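Local coordinates for protein 4'-phospho-dehydrooxetanocin synthase (Bacillus megaterium, PDB 5UL3) that converts dAMP into an oxetane aldehyde by radical-mediated oxidative ring contraction, using S-adenosylmethionine, a [4Fe-4S] cluster and cobalamin, on the way to oxetanocin A, at residues L85-P90 and R148-A153; T60-E65 and E113-P118. One frame throughout, in Å; residues are numbered along the deposited sequence.

The four segments alternate along the sequence, 60-65, 85-90, 113-118 and 148-153, so the two contacts are interleaved, their centres 10 Å apart. In contact 2 helix 109-115 lies against the antiparallel sheet that contains strand 60-64; contact 1 ties helix 83-88 to the end of helix 138-149 in the cobalamin-binding domain. Gln151 connects them: its OE1 is 2.5 Å from Tyr62 OH, probably hydrogen-bonded, and its NE2 makes a weak bond to Thr60 OG1. The cofactor is near contact 1 without joining it. The side chain of Leu152 lies about 13 Å from cobalamin and that of Glu150 about 8 Å from the side chain of Glu242, a cobalamin-binding residue, whereas contact 2 lies away from the cofactor-binding residues.

Contact 1: residues L85-P90 and R148-A153. With EDO (1,2-ethanediol), chain N.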
ATOM      1  N   LEU A  85     -16.241 -22.052 -21.570  1.00 23.15           N
ATOM      2  CA  LEU A  85     -16.778 -22.714 -22.758  1.00 24.83           C
ATOM      3  C   LEU A  85     -15.731 -22.775 -23.859  1.00 26.48           C
ATOM      4  O   LEU A  85     -15.645 -23.776 -24.590  1.00 24.72           O
ATOM      5  CB  LEU A  85     -18.032 -21.990 -23.251  1.00 23.47           C
ATOM      6  CG  LEU A  85     -19.239 -22.018 -22.301  1.00 26.82           C
ATOM      7  CD1 LEU A  85     -20.384 -21.155 -22.837  1.00 27.86           C
ATOM      8  CD2 LEU A  85     -19.716 -23.438 -22.012  1.00 27.67           C
ATOM      9  N   MET A  86     -14.914 -21.719 -23.984  1.00 25.27           N
ATOM     10  CA  MET A  86     -13.891 -21.691 -25.021  1.00 26.66           C
ATOM     11  C   MET A  86     -12.821 -22.756 -24.786  1.00 29.56           C
ATOM     12  O   MET A  86     -12.328 -23.365 -25.741  1.00 28.05           O
ATOM     13  CB  MET A  86     -13.260 -20.300 -25.106  1.00 25.90           C
ATOM     14  CG  MET A  86     -12.369 -20.121 -26.311  1.00 37.83           C
ATOM     15  SD  MET A  86     -11.737 -18.437 -26.384  1.00 56.81           S
ATOM     16  CE  MET A  86     -13.267 -17.522 -26.576  1.00 47.95           C
ATOM     17  N   ARG A  87     -12.446 -22.996 -23.529  1.00 25.92           N
ATOM     18  CA  ARG A  87     -11.510 -24.081 -23.241  1.00 28.39           C
ATOM     19  C   ARG A  87     -12.122 -25.437 -23.569  1.00 30.87           C
ATOM     20  O   ARG A  87     -11.425 -26.339 -24.053  1.00 33.01           O
ATOM     21  CB  ARG A  87     -11.079 -24.041 -21.774  1.00 26.21           C
ATOM     22  CG  ARG A  87     -10.221 -22.848 -21.431  1.00 29.22           C
ATOM     23  CD  ARG A  87      -9.634 -22.961 -20.009  1.00 27.49           C
ATOM     24  NE  ARG A  87     -10.648 -22.991 -18.949  1.00 31.06           N
ATOM     25  CZ  ARG A  87     -11.101 -21.912 -18.305  1.00 24.94           C
ATOM     26  NH1 ARG A  87     -10.660 -20.694 -18.624  1.00 27.99           N
ATOM     27  NH2 ARG A  87     -11.996 -22.058 -17.345  1.00 26.61           N
ATOM     28  N   TRP A  88     -13.416 -25.598 -23.301  1.00 26.22           N
ATOM     29  CA  TRP A  88     -14.098 -26.864 -23.564  1.00 29.13           C
ATOM     30  C   TRP A  88     -14.264 -27.120 -25.062  1.00 29.68           C
ATOM     31  O   TRP A  88     -14.070 -28.255 -25.531  1.00 30.94           O
ATOM     32  CB  TRP A  88     -15.453 -26.872 -22.849  1.00 25.93           C
ATOM     33  CG  TRP A  88     -16.453 -27.824 -23.437  1.00 26.92           C
ATOM     34  CD1 TRP A  88     -16.451 -29.193 -23.346  1.00 29.31           C
ATOM     35  CD2 TRP A  88     -17.606 -27.473 -24.199  1.00 22.23           C
ATOM     36  NE1 TRP A  88     -17.538 -29.708 -24.019  1.00 29.81           N
ATOM     37  CE2 TRP A  88     -18.262 -28.672 -24.549  1.00 30.58           C
ATOM     38  CE3 TRP A  88     -18.153 -26.257 -24.621  1.00 24.25           C
ATOM     39  CZ2 TRP A  88     -19.436 -28.689 -25.300  1.00 28.61           C
ATOM     40  CZ3 TRP A  88     -19.312 -26.275 -25.364  1.00 28.72           C
ATOM     41  CH2 TRP A  88     -19.937 -27.488 -25.706  1.00 29.07           C
ATOM     42  N   HIS A  89     -14.585 -26.085 -25.839  1.00 26.14           N
ATOM     43  CA  HIS A  89     -14.862 -26.243 -27.270  1.00 26.80           C
ATOM     44  C   HIS A  89     -14.555 -24.921 -27.965  1.00 27.21           C
ATOM     45  O   HIS A  89     -15.405 -24.020 -28.012  1.00 24.63           O
ATOM     46  CB  HIS A  89     -16.314 -26.658 -27.489  1.00 22.71           C
ATOM     47  CG  HIS A  89     -16.639 -27.110 -28.890  1.00 24.57           C
ATOM     48  ND1 HIS A  89     -15.968 -26.661 -30.008  1.00 25.76           N
ATOM     49  CD2 HIS A  89     -17.585 -27.972 -29.336  1.00 26.03           C
ATOM     50  CE1 HIS A  89     -16.481 -27.235 -31.084  1.00 25.80           C
ATOM     51  NE2 HIS A  89     -17.464 -28.035 -30.702  1.00 25.97           N
ATOM     52  N   PRO A  90     -13.360 -24.775 -28.534  1.00 26.09           N
ATOM     53  CA  PRO A  90     -12.976 -23.480 -29.123  1.00 29.21           C
ATOM     54  C   PRO A  90     -13.841 -23.044 -30.300  1.00 29.74           C
ATOM     55  O   PRO A  90     -13.773 -21.874 -30.699  1.00 30.39           O
ATOM     56  CB  PRO A  90     -11.522 -23.716 -29.566  1.00 28.79           C
ATOM     57  CG  PRO A  90     -11.052 -24.845 -28.715  1.00 39.83           C
ATOM     58  CD  PRO A  90     -12.238 -25.724 -28.492  1.00 31.00           C
ATOM     59  N   ARG A 148     -11.954 -15.989 -10.785  1.00 22.90           N
ATOM     60  CA  ARG A 148     -13.383 -16.015 -11.103  1.00 20.38           C
ATOM     61  C   ARG A 148     -13.646 -15.599 -12.543  1.00 22.00           C
ATOM     62  O   ARG A 148     -14.481 -16.211 -13.231  1.00 21.99           O
ATOM     63  CB  ARG A 148     -14.171 -15.121 -10.130  1.00 23.52           C
ATOM     64  CG  ARG A 148     -14.164 -15.672  -8.714  1.00 22.70           C
ATOM     65  CD  ARG A 148     -14.908 -14.753  -7.747  1.00 23.25           C
ATOM     66  NE  ARG A 148     -14.985 -15.335  -6.411  1.00 23.76           N
ATOM     67  CZ  ARG A 148     -15.281 -14.633  -5.317  1.00 25.41           C
ATOM     68  NH1 ARG A 148     -15.520 -13.328  -5.406  1.00 22.89           N
ATOM     69  NH2 ARG A 148     -15.330 -15.230  -4.139  1.00 27.01           N
ATOM     70  N   LYS A 149     -12.955 -14.560 -13.022  1.00 21.98           N
ATOM     71  CA  LYS A 149     -13.197 -14.109 -14.386  1.00 20.73           C
ATOM     72  C   LYS A 149     -12.772 -15.166 -15.397  1.00 24.14           C
ATOM     73  O   LYS A 149     -13.465 -15.387 -16.394  1.00 21.53           O
ATOM     74  CB  LYS A 149     -12.477 -12.790 -14.666  1.00 20.65           C
ATOM     75  CG  LYS A 149     -12.700 -12.287 -16.100  1.00 22.19           C
ATOM     76  CD  LYS A 149     -12.047 -10.902 -16.324  1.00 26.42           C
ATOM     77  CE  LYS A 149     -12.410 -10.337 -17.721  1.00 33.58           C
ATOM     78  NZ  LYS A 149     -12.484  -8.830 -17.713  1.00 37.83           N
ATOM     79  N   GLU A 150     -11.665 -15.854 -15.141  1.00 21.25           N
ATOM     80  CA  GLU A 150     -11.258 -16.969 -15.993  1.00 24.69           C
ATOM     81  C   GLU A 150     -12.084 -18.236 -15.751  1.00 21.24           C
ATOM     82  O   GLU A 150     -11.920 -19.222 -16.486  1.00 22.40           O
ATOM     83  CB  GLU A 150      -9.778 -17.266 -15.773  1.00 24.74           C
ATOM     84  CG  GLU A 150      -8.856 -16.166 -16.284  1.00 26.30           C
ATOM     85  CD  GLU A 150      -8.773 -16.125 -17.806  1.00 44.12           C
ATOM     86  OE1 GLU A 150      -9.064 -17.146 -18.473  1.00 36.56           O
ATOM     87  OE2 GLU A 150      -8.413 -15.051 -18.331  1.00 52.30           O
ATOM     88  N   GLN A 151     -12.959 -18.212 -14.754  1.00 21.52           N
ATOM     89  CA  GLN A 151     -13.788 -19.337 -14.339  1.00 23.55           C
ATOM     90  C   GLN A 151     -12.943 -20.581 -14.105  1.00 24.39           C
ATOM     91  O   GLN A 151     -13.254 -21.679 -14.567  1.00 23.09           O
ATOM     92  CB  GLN A 151     -14.922 -19.585 -15.342  1.00 20.86           C
ATOM     93  CG  GLN A 151     -15.696 -18.299 -15.660  1.00 24.31           C
ATOM     94  CD  GLN A 151     -17.063 -18.534 -16.300  1.00 25.83           C
ATOM     95  OE1 GLN A 151     -17.584 -19.646 -16.291  1.00 27.09           O
ATOM     96  NE2 GLN A 151     -17.632 -17.484 -16.878  1.00 26.25           N
ATOM     97  N   LEU A 152     -11.852 -20.397 -13.354  1.00 21.98           N
ATOM     98  CA  LEU A 152     -10.915 -21.472 -13.064  1.00 22.19           C
ATOM     99  C   LEU A 152     -11.179 -22.162 -11.732  1.00 20.98           C
ATOM    100  O   LEU A 152     -10.781 -23.320 -11.566  1.00 25.44           O
ATOM    101  CB  LEU A 152      -9.474 -20.934 -13.080  1.00 20.45           C
ATOM    102  CG  LEU A 152      -8.952 -20.467 -14.448  1.00 24.17           C
ATOM    103  CD1 LEU A 152      -7.612 -19.764 -14.278  1.00 23.82           C
ATOM    104  CD2 LEU A 152      -8.825 -21.622 -15.438  1.00 29.28           C
ATOM    105  N   ALA A 153     -11.839 -21.495 -10.789  1.00 22.35           N
ATOM    106  CA  ALA A 153     -12.000 -22.052  -9.451  1.00 21.81           C
ATOM    107  C   ALA A 153     -13.118 -21.310  -8.746  1.00 23.29           C
ATOM    108  O   ALA A 153     -13.433 -20.167  -9.073  1.00 24.48           O
ATOM    109  CB  ALA A 153     -10.717 -21.941  -8.613  1.00 22.95           C
TER
HETATM  110  C1  EDO N 813      -6.912 -14.832 -21.669  1.00 61.52           C
HETATM  111  O1  EDO N 813      -7.502 -13.907 -20.751  1.00 62.57           O
HETATM  112  C2  EDO N 813      -8.005 -15.766 -22.168  1.00 70.73           C
HETATM  113  O2  EDO N 813      -8.848 -16.156 -21.072  1.00 58.89           O
HETATM  114  O   HOH W   1      -8.840 -19.487 -20.669  1.00 40.21           O
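Arg87 spends two nitrogens on a single acceptor, the backbone carbonyl of Glu150: NH1 stands 2.9 Å and NH2 3.0 Å from Glu150 O. The grip is end-on, and the oxygen lies only 7° out of the guanidinium plane. Neither N-H points straight at it (146° and 142°), as expected when two donors converge on one atom. A bend at chi3 turns the NH1/NH2 edge of the flat group to this carbonyl, while Leu152 CD2 rests over the centre of one face, 3.6 Å above the plane. The Glu150 carboxylate is satisfied chiefly by other means. Its ion pair with Arg87 is long, bridged instead by a water that accepts from NH1 and donates to Glu150 OE1. An ethanediol, probably from the crystallisation liquor, adds one hydroxyl to each carboxylate oxygen, O2 to Glu150 OE1 at 2.8 Å and O1 to Glu150 OE2 likewise. Leu152 also touches Arg246 and Ile249 of helix 242-252. What Arg87 reads is thus a helix terminus: helix 138-149 closes in a Schellman motif, with Gln151 at positive phi, within the beta-alpha-beta crossover from strand 119-124 to strand 154-159 of the Rossmann fold that houses cobalamin.

Contact 2: residues T60-E65 and E113-P118; sequences TLYVIE and EHLELP
Tyr62 OH is held by two amides beyond the contact, those of Gln151 and Asn82, which probably helps to steady the far end of a ring whose face receives Leu115. The methyl CD2 of Leu115 sits 3.5 Å from the ring centroid and only 9° off the normal, a CH-pi contact centred on the face. Its distances to the six ring carbons of Tyr62 accordingly differ little, from 3.6 Å at CD2 to 4.0 Å at CE1. With chi1 at -55°, CG is anti to the carbonyl carbon and beside the backbone N, and chi2 of 84° stands the ring nearly upright on the CA-CB-CG plane, presenting a face to the helix. The second methyl of Leu115, CD1, fits between the rim of that ring and Ile64, with Ile64 CD1 4.0 Å away; the two aliphatic chains run alongside each other, pointing opposite ways. Because Tyr62 and Ile64 are two residues apart on strand 60-64, both look toward helix 109-115, and the leucine fills the interval between them. Leu51, Ile70 and Leu84 also touch Leu115, so two flanking strands and helix 83-88 help enclose it. Arg49 takes up its carbonyl oxygen. No hydrogen bond crosses between the two segments: the helix end is seated by apolar fit and one aromatic face, while the tyrosine's polarity is directed away, into amides that probably help to hold the ring in place.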
ATOM      1  N   THR A  60     -21.738 -15.484 -14.638  1.00 23.84           N
ATOM      2  CA  THR A  60     -22.366 -16.531 -15.438  1.00 27.43           C
ATOM      3  C   THR A  60     -23.004 -17.553 -14.514  1.00 24.13           C
ATOM      4  O   THR A  60     -22.391 -17.962 -13.530  1.00 27.92           O
ATOM      5  CB  THR A  60     -21.331 -17.252 -16.333  1.00 24.46           C
ATOM      6  OG1 THR A  60     -20.645 -16.298 -17.134  1.00 26.29           O
ATOM      7  CG2 THR A  60     -22.031 -18.262 -17.253  1.00 27.08           C
ATOM      8  N   LEU A  61     -24.225 -17.987 -14.844  1.00 25.14           N
ATOM      9  CA  LEU A  61     -24.900 -19.060 -14.129  1.00 27.62           C
ATOM     10  C   LEU A  61     -25.005 -20.293 -15.023  1.00 24.74           C
ATOM     11  O   LEU A  61     -25.426 -20.188 -16.180  1.00 28.28           O
ATOM     12  CB  LEU A  61     -26.298 -18.615 -13.687  1.00 32.45           C
ATOM     13  CG  LEU A  61     -27.183 -19.693 -13.076  1.00 35.63           C
ATOM     14  CD1 LEU A  61     -26.603 -20.199 -11.768  1.00 31.31           C
ATOM     15  CD2 LEU A  61     -28.592 -19.148 -12.872  1.00 36.22           C
ATOM     16  N   TYR A  62     -24.595 -21.440 -14.494  1.00 26.26           N
ATOM     17  CA  TYR A  62     -24.830 -22.735 -15.120  1.00 32.89           C
ATOM     18  C   TYR A  62     -25.927 -23.445 -14.341  1.00 31.88           C
ATOM     19  O   TYR A  62     -25.834 -23.583 -13.118  1.00 34.15           O
ATOM     20  CB  TYR A  62     -23.561 -23.592 -15.140  1.00 27.86           C
ATOM     21  CG  TYR A  62     -22.402 -22.895 -15.795  1.00 28.91           C
ATOM     22  CD1 TYR A  62     -21.591 -22.016 -15.074  1.00 27.69           C
ATOM     23  CD2 TYR A  62     -22.115 -23.108 -17.136  1.00 23.16           C
ATOM     24  CE1 TYR A  62     -20.521 -21.361 -15.701  1.00 26.74           C
ATOM     25  CE2 TYR A  62     -21.057 -22.468 -17.755  1.00 25.79           C
ATOM     26  CZ  TYR A  62     -20.267 -21.602 -17.037  1.00 28.70           C
ATOM     27  OH  TYR A  62     -19.229 -20.974 -17.685  1.00 24.72           O
ATOM     28  N   VAL A  63     -26.964 -23.875 -15.041  1.00 32.07           N
ATOM     29  CA  VAL A  63     -28.007 -24.707 -14.455  1.00 36.40           C
ATOM     30  C   VAL A  63     -27.834 -26.093 -15.055  1.00 34.79           C
ATOM     31  O   VAL A  63     -28.040 -26.283 -16.258  1.00 30.13           O
ATOM     32  CB  VAL A  63     -29.411 -24.151 -14.726  1.00 38.83           C
ATOM     33  CG1 VAL A  63     -30.446 -24.928 -13.902  1.00 36.90           C
ATOM     34  CG2 VAL A  63     -29.459 -22.668 -14.393  1.00 38.83           C
ATOM     35  N   ILE A  64     -27.401 -27.048 -14.237  1.00 32.94           N
ATOM     36  CA  ILE A  64     -27.153 -28.409 -14.696  1.00 35.75           C
ATOM     37  C   ILE A  64     -28.430 -29.209 -14.451  1.00 34.10           C
ATOM     38  O   ILE A  64     -28.722 -29.591 -13.317  1.00 41.44           O
ATOM     39  CB  ILE A  64     -25.954 -29.035 -13.987  1.00 36.02           C
ATOM     40  CG1 ILE A  64     -24.683 -28.213 -14.259  1.00 38.00           C
ATOM     41  CG2 ILE A  64     -25.775 -30.470 -14.445  1.00 39.28           C
ATOM     42  CD1 ILE A  64     -23.454 -28.762 -13.571  1.00 44.07           C
ATOM     43  N   GLU A  65     -29.200 -29.452 -15.520  1.00 41.48           N
ATOM     44  CA  GLU A  65     -30.372 -30.321 -15.412  1.00 48.13           C
ATOM     45  C   GLU A  65     -29.923 -31.742 -15.123  1.00 47.49           C
ATOM     46  O   GLU A  65     -30.237 -32.295 -14.067  1.00 56.61           O
ATOM     47  CB  GLU A  65     -31.215 -30.281 -16.682  1.00 46.17           C
ATOM     48  CG  GLU A  65     -32.265 -29.195 -16.688  1.00 53.08           C
ATOM     49  CD  GLU A  65     -33.342 -29.449 -17.722  1.00 57.26           C
ATOM     50  OE1 GLU A  65     -33.905 -30.566 -17.724  1.00 63.42           O
ATOM     51  OE2 GLU A  65     -33.617 -28.543 -18.537  1.00 54.55           O
ATOM     52  N   GLU A 113     -17.319 -31.999 -16.718  1.00 33.81           N
ATOM     53  CA  GLU A 113     -16.019 -32.031 -16.065  1.00 38.76           C
ATOM     54  C   GLU A 113     -15.431 -30.632 -15.951  1.00 37.40           C
ATOM     55  O   GLU A 113     -14.832 -30.289 -14.926  1.00 37.10           O
ATOM     56  CB  GLU A 113     -15.073 -32.962 -16.835  1.00 42.64           C
ATOM     57  CG  GLU A 113     -15.620 -34.385 -17.000  1.00 48.50           C
ATOM     58  CD  GLU A 113     -14.917 -35.194 -18.099  1.00 65.16           C
ATOM     59  OE1 GLU A 113     -13.707 -34.974 -18.343  1.00 50.37           O
ATOM     60  OE2 GLU A 113     -15.584 -36.055 -18.722  1.00 58.06           O
ATOM     61  N   HIS A 114     -15.597 -29.804 -16.996  1.00 30.69           N
ATOM     62  CA  HIS A 114     -15.104 -28.432 -16.924  1.00 30.70           C
ATOM     63  C   HIS A 114     -15.815 -27.647 -15.831  1.00 31.05           C
ATOM     64  O   HIS A 114     -15.238 -26.711 -15.272  1.00 31.26           O
ATOM     65  CB  HIS A 114     -15.255 -27.729 -18.279  1.00 30.71           C
ATOM     66  CG  HIS A 114     -14.303 -28.226 -19.331  1.00 31.02           C
ATOM     67  ND1 HIS A 114     -13.139 -27.561 -19.652  1.00 35.39           N
ATOM     68  CD2 HIS A 114     -14.337 -29.325 -20.122  1.00 32.51           C
ATOM     69  CE1 HIS A 114     -12.499 -28.226 -20.600  1.00 37.37           C
ATOM     70  NE2 HIS A 114     -13.203 -29.301 -20.898  1.00 29.91           N
ATOM     71  N   LEU A 115     -17.054 -28.023 -15.493  1.00 29.01           N
ATOM     72  CA  LEU A 115     -17.821 -27.289 -14.494  1.00 28.02           C
ATOM     73  C   LEU A 115     -17.549 -27.752 -13.073  1.00 32.65           C
ATOM     74  O   LEU A 115     -18.074 -27.147 -12.134  1.00 32.17           O
ATOM     75  CB  LEU A 115     -19.319 -27.402 -14.774  1.00 31.10           C
ATOM     76  CG  LEU A 115     -19.749 -26.699 -16.056  1.00 30.14           C
ATOM     77  CD1 LEU A 115     -21.237 -26.949 -16.304  1.00 32.01           C
ATOM     78  CD2 LEU A 115     -19.452 -25.207 -15.916  1.00 30.64           C
ATOM     79  N   GLU A 116     -16.757 -28.813 -12.897  1.00 28.70           N
ATOM     80  CA  GLU A 116     -16.345 -29.271 -11.575  1.00 30.17           C
ATOM     81  C   GLU A 116     -15.109 -28.479 -11.153  1.00 29.81           C
ATOM     82  O   GLU A 116     -13.975 -28.955 -11.185  1.00 29.84           O
ATOM     83  CB  GLU A 116     -16.090 -30.775 -11.591  1.00 36.62           C
ATOM     84  CG  GLU A 116     -17.356 -31.583 -11.882  1.00 39.62           C
ATOM     85  CD  GLU A 116     -17.224 -33.061 -11.543  1.00 62.09           C
ATOM     86  OE1 GLU A 116     -18.239 -33.672 -11.136  1.00 68.01           O
ATOM     87  OE2 GLU A 116     -16.112 -33.613 -11.681  1.00 53.64           O
ATOM     88  N   LEU A 117     -15.357 -27.223 -10.783  1.00 28.96           N
ATOM     89  CA  LEU A 117     -14.266 -26.314 -10.446  1.00 26.68           C
ATOM     90  C   LEU A 117     -13.631 -26.708  -9.113  1.00 28.18           C
ATOM     91  O   LEU A 117     -14.340 -27.046  -8.153  1.00 28.54           O
ATOM     92  CB  LEU A 117     -14.776 -24.870 -10.375  1.00 26.40           C
ATOM     93  CG  LEU A 117     -15.387 -24.279 -11.647  1.00 30.30           C
ATOM     94  CD1 LEU A 117     -15.692 -22.801 -11.425  1.00 33.52           C
ATOM     95  CD2 LEU A 117     -14.434 -24.446 -12.808  1.00 29.42           C
ATOM     96  N   PRO A 118     -12.305 -26.654  -9.005  1.00 24.74           N
ATOM     97  CA  PRO A 118     -11.670 -26.813  -7.696  1.00 27.49           C
ATOM     98  C   PRO A 118     -11.981 -25.612  -6.822  1.00 26.02           C
ATOM     99  O   PRO A 118     -12.443 -24.568  -7.291  1.00 25.51           O
ATOM    100  CB  PRO A 118     -10.175 -26.895  -8.017  1.00 28.17           C
ATOM    101  CG  PRO A 118     -10.035 -26.131  -9.286  1.00 30.93           C
ATOM    102  CD  PRO A 118     -11.329 -26.322 -10.063  1.00 26.70           C
TER